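Local atomic coordinates of Hcp protein (PDB entry 3WX6), a protein that forms hexameric rings and probably serves as the tube component of the type VI secretion system of Burkholderia pseudomallei. Residues Lys36-Pro42 and Ala54-Thr60; Thr107-Val113 and Thr147-Leu153; Leu7-Thr13 and Glu80-Glu86. All coordinates share one frame; numbering follows the deposited sequence.

Contact 1: Lys36-Pro42 and Ala54-Thr60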
loop_
_atom_site.group_PDB
_atom_site.type_symbol
_atom_site.label_atom_id
_atom_site.label_comp_id
_atom_site.label_asym_id
_atom_site.label_seq_id
_atom_site.Cartn_x
_atom_site.Cartn_y
_atom_site.Cartn_z
ATOM N N LYS A 36 -11.929 -6.409 -17.322
ATOM C CA LYS A 36 -10.595 -7.007 -17.177
ATOM C C LYS A 36 -10.620 -8.500 -17.480
ATOM O O LYS A 36 -11.129 -9.287 -16.686
ATOM C CB LYS A 36 -10.066 -6.795 -15.756
ATOM C CG LYS A 36 -8.720 -7.470 -15.482
ATOM C CD LYS A 36 -8.478 -7.599 -13.974
ATOM C CE LYS A 36 -7.506 -8.735 -13.645
ATOM N NZ LYS A 36 -7.209 -8.856 -12.181
ATOM N N ASN A 37 -10.033 -8.903 -18.599
ATOM C CA ASN A 37 -10.065 -10.313 -18.960
ATOM C C ASN A 37 -8.899 -11.117 -18.391
ATOM O O ASN A 37 -7.738 -10.843 -18.678
ATOM C CB ASN A 37 -10.103 -10.460 -20.481
ATOM C CG ASN A 37 -10.384 -11.882 -20.923
ATOM O OD1 ASN A 37 -11.147 -12.605 -20.279
ATOM N ND2 ASN A 37 -9.776 -12.290 -22.033
ATOM N N ASP A 38 -9.236 -12.112 -17.578
ATOM C CA ASP A 38 -8.255 -12.994 -16.952
ATOM C C ASP A 38 -8.437 -14.432 -17.432
ATOM O O ASP A 38 -9.541 -14.970 -17.387
ATOM C CB ASP A 38 -8.388 -12.919 -15.426
ATOM C CG ASP A 38 -7.377 -13.787 -14.701
ATOM O OD1 ASP A 38 -6.188 -13.415 -14.650
ATOM O OD2 ASP A 38 -7.771 -14.840 -14.159
ATOM N N TYR A 39 -7.353 -15.042 -17.905
ATOM C CA TYR A 39 -7.376 -16.446 -18.313
ATOM C C TYR A 39 -6.120 -17.162 -17.823
ATOM O O TYR A 39 -5.011 -16.649 -17.979
ATOM C CB TYR A 39 -7.510 -16.565 -19.834
ATOM C CG TYR A 39 -7.992 -17.917 -20.300
ATOM C CD1 TYR A 39 -7.120 -18.986 -20.422
ATOM C CD2 TYR A 39 -9.321 -18.124 -20.612
ATOM C CE1 TYR A 39 -7.556 -20.225 -20.852
ATOM C CE2 TYR A 39 -9.770 -19.357 -21.040
ATOM C CZ TYR A 39 -8.883 -20.401 -21.160
ATOM O OH TYR A 39 -9.333 -21.624 -21.588
ATOM N N ASP A 40 -6.303 -18.346 -17.243
ATOM C CA ASP A 40 -5.196 -19.092 -16.646
ATOM C C ASP A 40 -5.103 -20.528 -17.150
ATOM O O ASP A 40 -6.120 -21.193 -17.317
ATOM C CB ASP A 40 -5.332 -19.100 -15.123
ATOM C CG ASP A 40 -4.129 -19.706 -14.438
ATOM O OD1 ASP A 40 -3.136 -18.979 -14.246
ATOM O OD2 ASP A 40 -4.169 -20.908 -14.101
HETATM N N MSE A 41 -3.878 -20.998 -17.379
HETATM C CA MSE A 41 -3.637 -22.382 -17.777
HETATM C C MSE A 41 -2.389 -22.926 -17.082
HETATM O O MSE A 41 -1.303 -22.360 -17.219
HETATM C CB MSE A 41 -3.498 -22.500 -19.304
HETATM C CG MSE A 41 -3.085 -23.886 -19.788
HETATM SE SE MSE A 41 -4.551 -25.180 -19.802
HETATM C CE MSE A 41 -5.502 -24.533 -21.362
ATOM N N PRO A 42 -2.549 -24.027 -16.326
ATOM C CA PRO A 42 -1.426 -24.661 -15.624
ATOM C C PRO A 42 -0.394 -25.222 -16.597
ATOM O O PRO A 42 -0.761 -25.753 -17.647
ATOM C CB PRO A 42 -2.092 -25.795 -14.832
ATOM C CG PRO A 42 -3.394 -26.034 -15.515
ATOM C CD PRO A 42 -3.827 -24.703 -16.047
ATOM N N ALA A 54 -8.839 -27.701 -17.234
ATOM C CA ALA A 54 -7.702 -27.246 -16.440
ATOM C C ALA A 54 -7.667 -25.729 -16.383
ATOM O O ALA A 54 -7.157 -25.145 -15.431
ATOM C CB ALA A 54 -6.403 -27.782 -17.003
ATOM N N ALA A 55 -8.200 -25.096 -17.419
ATOM C CA ALA A 55 -8.137 -23.649 -17.518
ATOM C C ALA A 55 -9.298 -22.989 -16.788
ATOM O O ALA A 55 -10.290 -23.634 -16.441
ATOM C CB ALA A 55 -8.116 -23.223 -18.970
ATOM N N ARG A 56 -9.164 -21.689 -16.565
ATOM C CA ARG A 56 -10.233 -20.897 -15.984
ATOM C C ARG A 56 -10.277 -19.566 -16.699
ATOM O O ARG A 56 -9.298 -18.825 -16.703
ATOM C CB ARG A 56 -10.025 -20.670 -14.484
ATOM C CG ARG A 56 -9.954 -21.912 -13.608
ATOM C CD ARG A 56 -11.300 -22.596 -13.454
ATOM N NE ARG A 56 -11.255 -23.675 -12.467
ATOM C CZ ARG A 56 -10.961 -24.940 -12.745
ATOM N NH1 ARG A 56 -10.678 -25.298 -13.988
ATOM N NH2 ARG A 56 -10.949 -25.846 -11.778
ATOM N N GLY A 57 -11.411 -19.261 -17.309
ATOM C CA GLY A 57 -11.564 -17.989 -17.976
ATOM C C GLY A 57 -12.514 -17.117 -17.188
ATOM O O GLY A 57 -13.630 -17.527 -16.867
ATOM N N THR A 58 -12.062 -15.911 -16.873
ATOM C CA THR A 58 -12.861 -14.970 -16.111
ATOM C C THR A 58 -12.727 -13.566 -16.683
ATOM O O THR A 58 -11.614 -13.075 -16.868
ATOM C CB THR A 58 -12.419 -14.959 -14.634
ATOM O OG1 THR A 58 -12.906 -16.134 -13.969
ATOM C CG2 THR A 58 -12.940 -13.727 -13.924
ATOM N N ILE A 59 -13.852 -12.919 -16.966
ATOM C CA ILE A 59 -13.814 -11.507 -17.328
ATOM C C ILE A 59 -14.590 -10.692 -16.295
ATOM O O ILE A 59 -15.725 -11.018 -15.946
ATOM C CB ILE A 59 -14.358 -11.260 -18.772
ATOM C CG1 ILE A 59 -14.123 -9.810 -19.201
ATOM C CG2 ILE A 59 -15.827 -11.665 -18.911
ATOM C CD1 ILE A 59 -14.396 -9.571 -20.667
ATOM N N THR A 60 -13.952 -9.653 -15.771
ATOM C CA THR A 60 -14.579 -8.816 -14.759
ATOM C C THR A 60 -14.951 -7.459 -15.326
ATOM O O THR A 60 -14.082 -6.709 -15.757
ATOM C CB THR A 60 -13.654 -8.612 -13.535
ATOM O OG1 THR A 60 -13.469 -9.859 -12.852
ATOM C CG2 THR A 60 -14.263 -7.608 -12.574
HETATM O O HOH W 1 -9.369 -16.938 -14.488
HETATM O O HOH W 2 -6.811 -22.805 -13.764
#
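Arg56 O is gripped by two donors, Asp40 N at 3.1 Å from it and a water that lies 2.9 Å from Arg56 O and also donates to Asp38 OD2. The same oxygen receives the CA-H of Tyr39 and stands over one face of the Tyr39 ring, offset toward the rim. Antiparallel strands 36-40 and 56-60 exchange six backbone hydrogen bonds, through the pairs Lys36-Thr60, Asp38-Thr58 and Asp40-Arg56. With CG anti to the backbone N (chi1 -161°), Tyr39 brings its ring beside Gly57 and Ala55: CD2 comes 3.5 Å from Gly57 CA, while Tyr39 CE1 reaches Ala55 CB at 3.6 Å. Met41, a selenomethionine, bends so that its CE sits 3.8 Å from Ala55 CB, and the Pro42 ring rests on Ala54. A second water links Asp40 OD2 to Ala54 O. Strand 36-40 also pairs antiparallel with a strand of a second subunit, whose His117 bonds to Asp38 OD1 and Asp40 OD1. Each aspartate thus turns one oxygen to water and the other to that histidine, which would probably favour a positively charged imidazole at the interface and fits the role of strand 36-40 in joining subunits.

Contact 2: Thr107-Val113 and Thr147-Leu153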
loop_
_atom_site.group_PDB
_atom_site.type_symbol
_atom_site.label_atom_id
_atom_site.label_comp_id
_atom_site.label_asym_id
_atom_site.label_seq_id
_atom_site.Cartn_x
_atom_site.Cartn_y
_atom_site.Cartn_z
ATOM N N THR A 107 -16.136 -8.028 -30.846
ATOM C CA THR A 107 -14.780 -8.532 -30.651
ATOM C C THR A 107 -14.665 -9.695 -29.691
ATOM O O THR A 107 -14.284 -10.796 -30.077
ATOM C CB THR A 107 -13.853 -7.458 -30.110
ATOM O OG1 THR A 107 -14.027 -6.241 -30.846
ATOM C CG2 THR A 107 -12.437 -7.949 -30.211
ATOM N N TYR A 108 -14.988 -9.437 -28.432
ATOM C CA TYR A 108 -15.041 -10.503 -27.463
ATOM C C TYR A 108 -16.418 -11.126 -27.556
ATOM O O TYR A 108 -17.429 -10.430 -27.530
ATOM C CB TYR A 108 -14.798 -9.968 -26.053
ATOM C CG TYR A 108 -13.365 -9.683 -25.688
ATOM C CD1 TYR A 108 -12.541 -10.687 -25.220
ATOM C CD2 TYR A 108 -12.844 -8.409 -25.798
ATOM C CE1 TYR A 108 -11.237 -10.435 -24.867
ATOM C CE2 TYR A 108 -11.541 -8.144 -25.453
ATOM C CZ TYR A 108 -10.740 -9.161 -24.983
ATOM O OH TYR A 108 -9.434 -8.910 -24.637
ATOM N N LYS A 109 -16.442 -12.446 -27.652
ATOM C CA LYS A 109 -17.673 -13.200 -27.581
ATOM C C LYS A 109 -17.361 -14.399 -26.725
ATOM O O LYS A 109 -16.304 -15.005 -26.868
ATOM C CB LYS A 109 -18.165 -13.587 -28.980
ATOM C CG LYS A 109 -18.485 -12.382 -29.837
ATOM C CD LYS A 109 -18.386 -12.661 -31.321
ATOM C CE LYS A 109 -19.204 -13.871 -31.703
ATOM N NZ LYS A 109 -19.686 -13.772 -33.106
ATOM N N PHE A 110 -18.281 -14.732 -25.833
ATOM C CA PHE A 110 -18.019 -15.708 -24.791
ATOM C C PHE A 110 -19.162 -16.714 -24.753
ATOM O O PHE A 110 -20.313 -16.339 -24.951
ATOM C CB PHE A 110 -17.875 -15.006 -23.437
ATOM C CG PHE A 110 -16.686 -14.082 -23.342
ATOM C CD1 PHE A 110 -15.402 -14.590 -23.207
ATOM C CD2 PHE A 110 -16.856 -12.704 -23.368
ATOM C CE1 PHE A 110 -14.306 -13.744 -23.106
ATOM C CE2 PHE A 110 -15.767 -11.854 -23.265
ATOM C CZ PHE A 110 -14.491 -12.375 -23.135
ATOM N N GLU A 111 -18.852 -17.989 -24.539
ATOM C CA GLU A 111 -19.903 -18.996 -24.421
ATOM C C GLU A 111 -19.973 -19.566 -23.021
ATOM O O GLU A 111 -19.038 -19.414 -22.230
ATOM C CB GLU A 111 -19.702 -20.133 -25.418
ATOM C CG GLU A 111 -19.948 -19.741 -26.852
ATOM C CD GLU A 111 -19.756 -20.901 -27.797
ATOM O OE1 GLU A 111 -19.296 -21.970 -27.341
ATOM O OE2 GLU A 111 -20.065 -20.745 -28.996
ATOM N N LYS A 112 -21.102 -20.208 -22.727
ATOM C CA LYS A 112 -21.366 -20.782 -21.417
ATOM C C LYS A 112 -21.037 -19.777 -20.325
ATOM O O LYS A 112 -20.301 -20.081 -19.387
ATOM C CB LYS A 112 -20.554 -22.066 -21.225
ATOM C CG LYS A 112 -20.962 -23.197 -22.160
ATOM C CD LYS A 112 -20.225 -24.472 -21.809
ATOM C CE LYS A 112 -20.523 -25.577 -22.804
ATOM N NZ LYS A 112 -19.567 -26.709 -22.653
ATOM N N VAL A 113 -21.574 -18.570 -20.459
ATOM C CA VAL A 113 -21.271 -17.510 -19.507
ATOM C C VAL A 113 -22.128 -17.629 -18.262
ATOM O O VAL A 113 -23.348 -17.742 -18.334
ATOM C CB VAL A 113 -21.468 -16.116 -20.123
ATOM C CG1 VAL A 113 -21.125 -15.035 -19.118
ATOM C CG2 VAL A 113 -20.600 -15.979 -21.345
ATOM N N THR A 147 -17.709 -16.004 -15.565
ATOM C CA THR A 147 -16.885 -17.160 -15.892
ATOM C C THR A 147 -17.358 -17.730 -17.224
ATOM O O THR A 147 -18.560 -17.787 -17.483
ATOM C CB THR A 147 -16.950 -18.238 -14.780
ATOM O OG1 THR A 147 -16.363 -17.723 -13.577
ATOM C CG2 THR A 147 -16.214 -19.499 -15.185
ATOM N N TYR A 148 -16.418 -18.138 -18.074
ATOM C CA TYR A 148 -16.769 -18.624 -19.407
ATOM C C TYR A 148 -15.984 -19.869 -19.808
ATOM O O TYR A 148 -15.009 -20.237 -19.153
ATOM C CB TYR A 148 -16.552 -17.514 -20.449
ATOM C CG TYR A 148 -15.159 -16.902 -20.464
ATOM C CD1 TYR A 148 -14.108 -17.521 -21.132
ATOM C CD2 TYR A 148 -14.903 -15.703 -19.816
ATOM C CE1 TYR A 148 -12.851 -16.966 -21.149
ATOM C CE2 TYR A 148 -13.648 -15.141 -19.828
ATOM C CZ TYR A 148 -12.628 -15.778 -20.495
ATOM O OH TYR A 148 -11.369 -15.229 -20.514
ATOM N N SER A 149 -16.430 -20.516 -20.881
ATOM C CA SER A 149 -15.720 -21.646 -21.466
ATOM C C SER A 149 -15.117 -21.242 -22.799
ATOM O O SER A 149 -13.946 -20.878 -22.870
ATOM C CB SER A 149 -16.649 -22.849 -21.644
ATOM O OG SER A 149 -16.813 -23.545 -20.418
ATOM N N GLY A 150 -15.920 -21.305 -23.856
ATOM C CA GLY A 150 -15.471 -20.861 -25.163
ATOM C C GLY A 150 -15.319 -19.353 -25.247
ATOM O O GLY A 150 -16.030 -18.609 -24.567
ATOM N N TYR A 151 -14.419 -18.905 -26.120
ATOM C CA TYR A 151 -14.150 -17.479 -26.294
ATOM C C TYR A 151 -13.630 -17.168 -27.695
ATOM O O TYR A 151 -13.067 -18.031 -28.363
ATOM C CB TYR A 151 -13.156 -16.974 -25.239
ATOM C CG TYR A 151 -11.767 -17.579 -25.312
ATOM C CD1 TYR A 151 -10.792 -17.027 -26.124
ATOM C CD2 TYR A 151 -11.424 -18.676 -24.536
ATOM C CE1 TYR A 151 -9.527 -17.564 -26.185
ATOM C CE2 TYR A 151 -10.158 -19.220 -24.588
ATOM C CZ TYR A 151 -9.212 -18.659 -25.415
ATOM O OH TYR A 151 -7.944 -19.192 -25.480
ATOM N N SER A 152 -13.844 -15.932 -28.138
ATOM C CA SER A 152 -13.300 -15.451 -29.405
ATOM C C SER A 152 -12.917 -13.977 -29.296
ATOM O O SER A 152 -13.693 -13.172 -28.798
ATOM C CB SER A 152 -14.306 -15.665 -30.539
ATOM O OG SER A 152 -13.736 -15.328 -31.790
ATOM N N LEU A 153 -11.703 -13.645 -29.722
ATOM C CA LEU A 153 -11.236 -12.259 -29.803
ATOM C C LEU A 153 -10.911 -11.926 -31.265
ATOM O O LEU A 153 -10.327 -12.750 -31.966
ATOM C CB LEU A 153 -10.016 -12.061 -28.881
ATOM C CG LEU A 153 -9.283 -10.719 -28.754
ATOM C CD1 LEU A 153 -10.196 -9.650 -28.226
ATOM C CD2 LEU A 153 -8.046 -10.846 -27.875
#
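Strands 108-110 and 151-153 run antiparallel, their axes 4.8 Å apart at 174°, and Lys109 and Ser152 bond to each other in both directions through their backbones. The pairing continues where the chains leave these strands: Glu111 N donates to Gly150 O at 2.9 Å, and Ser149 N reaches Glu111 O at 3.1 Å. On the buried side, Tyr148 CG lies between its backbone N and carbonyl carbon (chi1 55°), which brings one face of the Tyr148 ring against Phe110. Phe110 CD1 stands over the centre of that face, 3.6 Å from Tyr148 CG; the two rings are oblique, with planes at 37° and centroids 4.5 Å apart. Phe110 CD1 also touches Tyr151, 3.9 Å from Tyr151 CB. Farther along, Leu153 lies side by side with Tyr108 and sets its CD1 over a ring face, a CH-pi contact with CD1 3.4 Å from the Tyr108 centroid; Thr107 CG2 packs against that same methyl. Where the segments leave the strands, Lys112 CB and CD pack beside Ser149. The three tyrosine hydroxyls find polar partners beyond the two segments: Asn37 for Tyr148, and Gln120 and Leu73 O of a second subunit for Tyr108 and Tyr151. Both segments pass from one sheet of the Hcp beta-barrel to the other, so the aromatic side chains pack inside the corner where the two sheets meet, while hydroxyls at the ring ends carry polar links into the fold and across the subunit interface.

Contact 3: Leu7-Thr13 and Glu80-Glu86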
loop_
_atom_site.group_PDB
_atom_site.type_symbol
_atom_site.label_atom_id
_atom_site.label_comp_id
_atom_site.label_asym_id
_atom_site.label_seq_id
_atom_site.Cartn_x
_atom_site.Cartn_y
_atom_site.Cartn_z
ATOM N N LEU A 7 -21.157 -4.000 -23.986
ATOM C CA LEU A 7 -21.766 -5.284 -23.648
ATOM C C LEU A 7 -23.108 -5.483 -24.282
ATOM O O LEU A 7 -24.037 -4.755 -23.974
ATOM C CB LEU A 7 -21.951 -5.444 -22.134
ATOM C CG LEU A 7 -22.570 -6.793 -21.710
ATOM C CD1 LEU A 7 -21.910 -7.995 -22.377
ATOM C CD2 LEU A 7 -22.586 -6.985 -20.206
ATOM N N LYS A 8 -23.230 -6.483 -25.146
ATOM C CA LYS A 8 -24.556 -6.860 -25.593
ATOM C C LYS A 8 -24.817 -8.167 -24.864
ATOM O O LYS A 8 -24.096 -9.148 -25.045
ATOM C CB LYS A 8 -24.628 -7.011 -27.118
ATOM C CG LYS A 8 -26.048 -6.995 -27.674
ATOM C CD LYS A 8 -26.213 -7.954 -28.843
ATOM C CE LYS A 8 -27.674 -8.109 -29.239
ATOM N NZ LYS A 8 -28.337 -6.823 -29.598
ATOM N N VAL A 9 -25.853 -8.168 -24.031
ATOM C CA VAL A 9 -26.105 -9.302 -23.159
ATOM C C VAL A 9 -27.572 -9.727 -23.157
ATOM O O VAL A 9 -28.480 -8.895 -23.240
ATOM C CB VAL A 9 -25.629 -8.988 -21.716
ATOM C CG1 VAL A 9 -26.467 -7.883 -21.098
ATOM C CG2 VAL A 9 -25.648 -10.231 -20.849
ATOM N N LYS A 10 -27.783 -11.037 -23.081
ATOM C CA LYS A 10 -29.109 -11.632 -23.106
ATOM C C LYS A 10 -29.083 -12.861 -22.212
ATOM O O LYS A 10 -28.221 -13.725 -22.378
ATOM C CB LYS A 10 -29.527 -12.006 -24.531
ATOM C CG LYS A 10 -30.668 -13.018 -24.597
ATOM C CD LYS A 10 -31.710 -12.582 -25.624
ATOM C CE LYS A 10 -32.630 -13.728 -26.032
ATOM N NZ LYS A 10 -33.071 -13.615 -27.455
ATOM N N GLY A 11 -30.014 -12.941 -21.267
ATOM C CA GLY A 11 -30.096 -14.097 -20.395
ATOM C C GLY A 11 -30.886 -15.266 -20.955
ATOM O O GLY A 11 -31.686 -15.097 -21.874
ATOM N N LYS A 12 -30.653 -16.455 -20.404
ATOM C CA LYS A 12 -31.432 -17.645 -20.738
ATOM C C LYS A 12 -32.908 -17.407 -20.496
ATOM O O LYS A 12 -33.763 -17.885 -21.239
ATOM C CB LYS A 12 -30.976 -18.841 -19.899
ATOM C CG LYS A 12 -30.751 -20.124 -20.669
ATOM C CD LYS A 12 -29.507 -20.035 -21.533
ATOM C CE LYS A 12 -29.150 -21.386 -22.126
ATOM N NZ LYS A 12 -27.741 -21.397 -22.608
ATOM N N THR A 13 -33.179 -16.630 -19.454
ATOM C CA THR A 13 -34.506 -16.477 -18.878
ATOM C C THR A 13 -35.007 -15.055 -19.065
ATOM O O THR A 13 -36.055 -14.834 -19.670
ATOM C CB THR A 13 -34.510 -16.827 -17.376
ATOM O OG1 THR A 13 -34.251 -18.227 -17.199
ATOM C CG2 THR A 13 -35.848 -16.486 -16.753
ATOM N N GLU A 80 -28.438 -18.316 -13.768
ATOM C CA GLU A 80 -28.961 -18.146 -15.126
ATOM C C GLU A 80 -27.834 -18.020 -16.146
ATOM O O GLU A 80 -26.924 -17.204 -15.976
ATOM C CB GLU A 80 -29.865 -16.902 -15.199
ATOM C CG GLU A 80 -30.380 -16.547 -16.594
ATOM C CD GLU A 80 -31.090 -15.195 -16.634
ATOM O OE1 GLU A 80 -31.555 -14.792 -17.721
ATOM O OE2 GLU A 80 -31.278 -14.578 -15.563
HETATM N N MSE A 81 -27.895 -18.819 -17.208
HETATM C CA MSE A 81 -26.874 -18.764 -18.248
HETATM C C MSE A 81 -27.100 -17.568 -19.158
HETATM O O MSE A 81 -28.232 -17.268 -19.542
HETATM C CB MSE A 81 -26.865 -20.054 -19.078
HETATM C CG MSE A 81 -25.480 -20.667 -19.315
HETATM SE SE MSE A 81 -24.725 -21.490 -17.716
HETATM C CE MSE A 81 -23.000 -22.060 -18.416
HETATM N N MSE A 82 -26.018 -16.881 -19.496
HETATM C CA MSE A 82 -26.073 -15.846 -20.510
HETATM C C MSE A 82 -26.184 -16.504 -21.873
HETATM O O MSE A 82 -25.348 -17.338 -22.230
HETATM C CB MSE A 82 -24.832 -14.961 -20.447
HETATM C CG MSE A 82 -24.562 -14.336 -19.094
HETATM SE SE MSE A 82 -25.905 -13.048 -18.547
HETATM C CE MSE A 82 -27.056 -14.254 -17.544
ATOM N N GLU A 83 -27.210 -16.140 -22.633
ATOM C CA GLU A 83 -27.408 -16.731 -23.951
ATOM C C GLU A 83 -26.513 -16.077 -24.997
ATOM O O GLU A 83 -25.965 -16.755 -25.865
ATOM C CB GLU A 83 -28.877 -16.616 -24.369
ATOM C CG GLU A 83 -29.393 -17.785 -25.202
ATOM C CD GLU A 83 -30.865 -17.634 -25.548
ATOM O OE1 GLU A 83 -31.424 -16.555 -25.260
ATOM O OE2 GLU A 83 -31.466 -18.585 -26.097
ATOM N N GLU A 84 -26.388 -14.755 -24.923
ATOM C CA GLU A 84 -25.372 -14.025 -25.675
ATOM C C GLU A 84 -24.509 -13.180 -24.735
ATOM O O GLU A 84 -25.021 -12.495 -23.852
ATOM C CB GLU A 84 -26.006 -13.155 -26.769
ATOM C CG GLU A 84 -25.009 -12.257 -27.490
ATOM C CD GLU A 84 -25.661 -11.327 -28.495
ATOM O OE1 GLU A 84 -26.893 -11.119 -28.416
ATOM O OE2 GLU A 84 -24.936 -10.804 -29.369
ATOM N N PHE A 85 -23.198 -13.244 -24.927
ATOM C CA PHE A 85 -22.266 -12.396 -24.197
ATOM C C PHE A 85 -21.233 -11.912 -25.181
ATOM O O PHE A 85 -20.291 -12.618 -25.531
ATOM C CB PHE A 85 -21.621 -13.136 -23.035
ATOM C CG PHE A 85 -21.080 -12.229 -21.971
ATOM C CD1 PHE A 85 -19.774 -11.761 -22.032
ATOM C CD2 PHE A 85 -21.882 -11.821 -20.923
ATOM C CE1 PHE A 85 -19.275 -10.923 -21.050
ATOM C CE2 PHE A 85 -21.393 -10.979 -19.947
ATOM C CZ PHE A 85 -20.084 -10.532 -20.006
ATOM N N GLU A 86 -21.442 -10.693 -25.644
ATOM C CA GLU A 86 -20.616 -10.146 -26.685
ATOM C C GLU A 86 -20.135 -8.771 -26.275
ATOM O O GLU A 86 -20.925 -7.879 -25.977
ATOM C CB GLU A 86 -21.421 -10.136 -27.992
ATOM C CG GLU A 86 -20.981 -9.171 -29.048
ATOM C CD GLU A 86 -21.581 -9.500 -30.405
ATOM O OE1 GLU A 86 -21.961 -10.673 -30.614
ATOM O OE2 GLU A 86 -21.664 -8.597 -31.263
#
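Leu7 and Phe85 both hold CG anti to the backbone N, with chi1 -179° and -158°, and this brings the leucine branch across the ring: Leu7 CD1 lies over its centre, 3.9 Å from the Phe85 centroid, in a CH-pi contact. Beside them Val9 crosses Met82, a selenomethionine, with Val9 CG2 3.6 Å from Met82 SE. Together these groups form the apolar side of the pairing between antiparallel strands 8-11 and 84-86; Phe72 of helix 69-78 packs on Leu7 and Val9, and Ala75 on Met82. Lys8 pairs with Glu86, and Lys10 with Glu84. At Lys10 the register shifts by one residue in a classic beta bulge: Lys10 O accepts Glu83 N at 2.6 Å and, weakly, Glu84 N at 3.3 Å. Past the bulge, Lys12 N donates to Met81 O at 2.7 Å, and the methylenes of Lys12 run alongside Met81. Glu80, extended along its whole length, reaches the turn after strand 8-11, where Thr13 N lies 3.0 Å from Glu80 OE1 and meets it 43° out of the carboxylate plane; Gln14 N bonds to the same oxygen. On the opposite side from Phe85, lysines of strand 8-11 face glutamates of the partner segment without forming salt bridges. Lys10 NZ stays 4.0 Å from Glu83 OE1, the two side chains lying side by side, whereas Lys8 crosses the Glu84 carboxylate with its CD and CE carbons and leaves NZ 4.7 Å from Glu84 OE1. Glu86 OE2 instead bonds to Leu105 N. The charged side therefore probably contributes a diffuse attraction, whereas OE1 of the buried Glu80, gripped by two successive N-H groups, ties down the turn where strand 8-11 ends.

Contact 2 is the bridge of the three, its centre about 11 Å from the centres of both contact 1 and contact 3, which lie about 19 Å apart on opposite sides of the chain's centre. It meets contact 1 where strand 56-63 neighbours strand 142-148: Gly57 O is 3.1 Å from Tyr148 N, and Tyr39 CD2 packs 3.5 Å from Tyr148 OH. Toward contact 3 it continues the other sheet, with Phe110 N 2.9 Å from Phe85 O and Val113 O 3.0 Å from Met82 N. Contacts 1 and 3 still meet through the core, Ile59 CG2 lying 4.1 Å from Phe85 CE1. All three touch the third subunit, consistent with subunits that pack closely in the assembly.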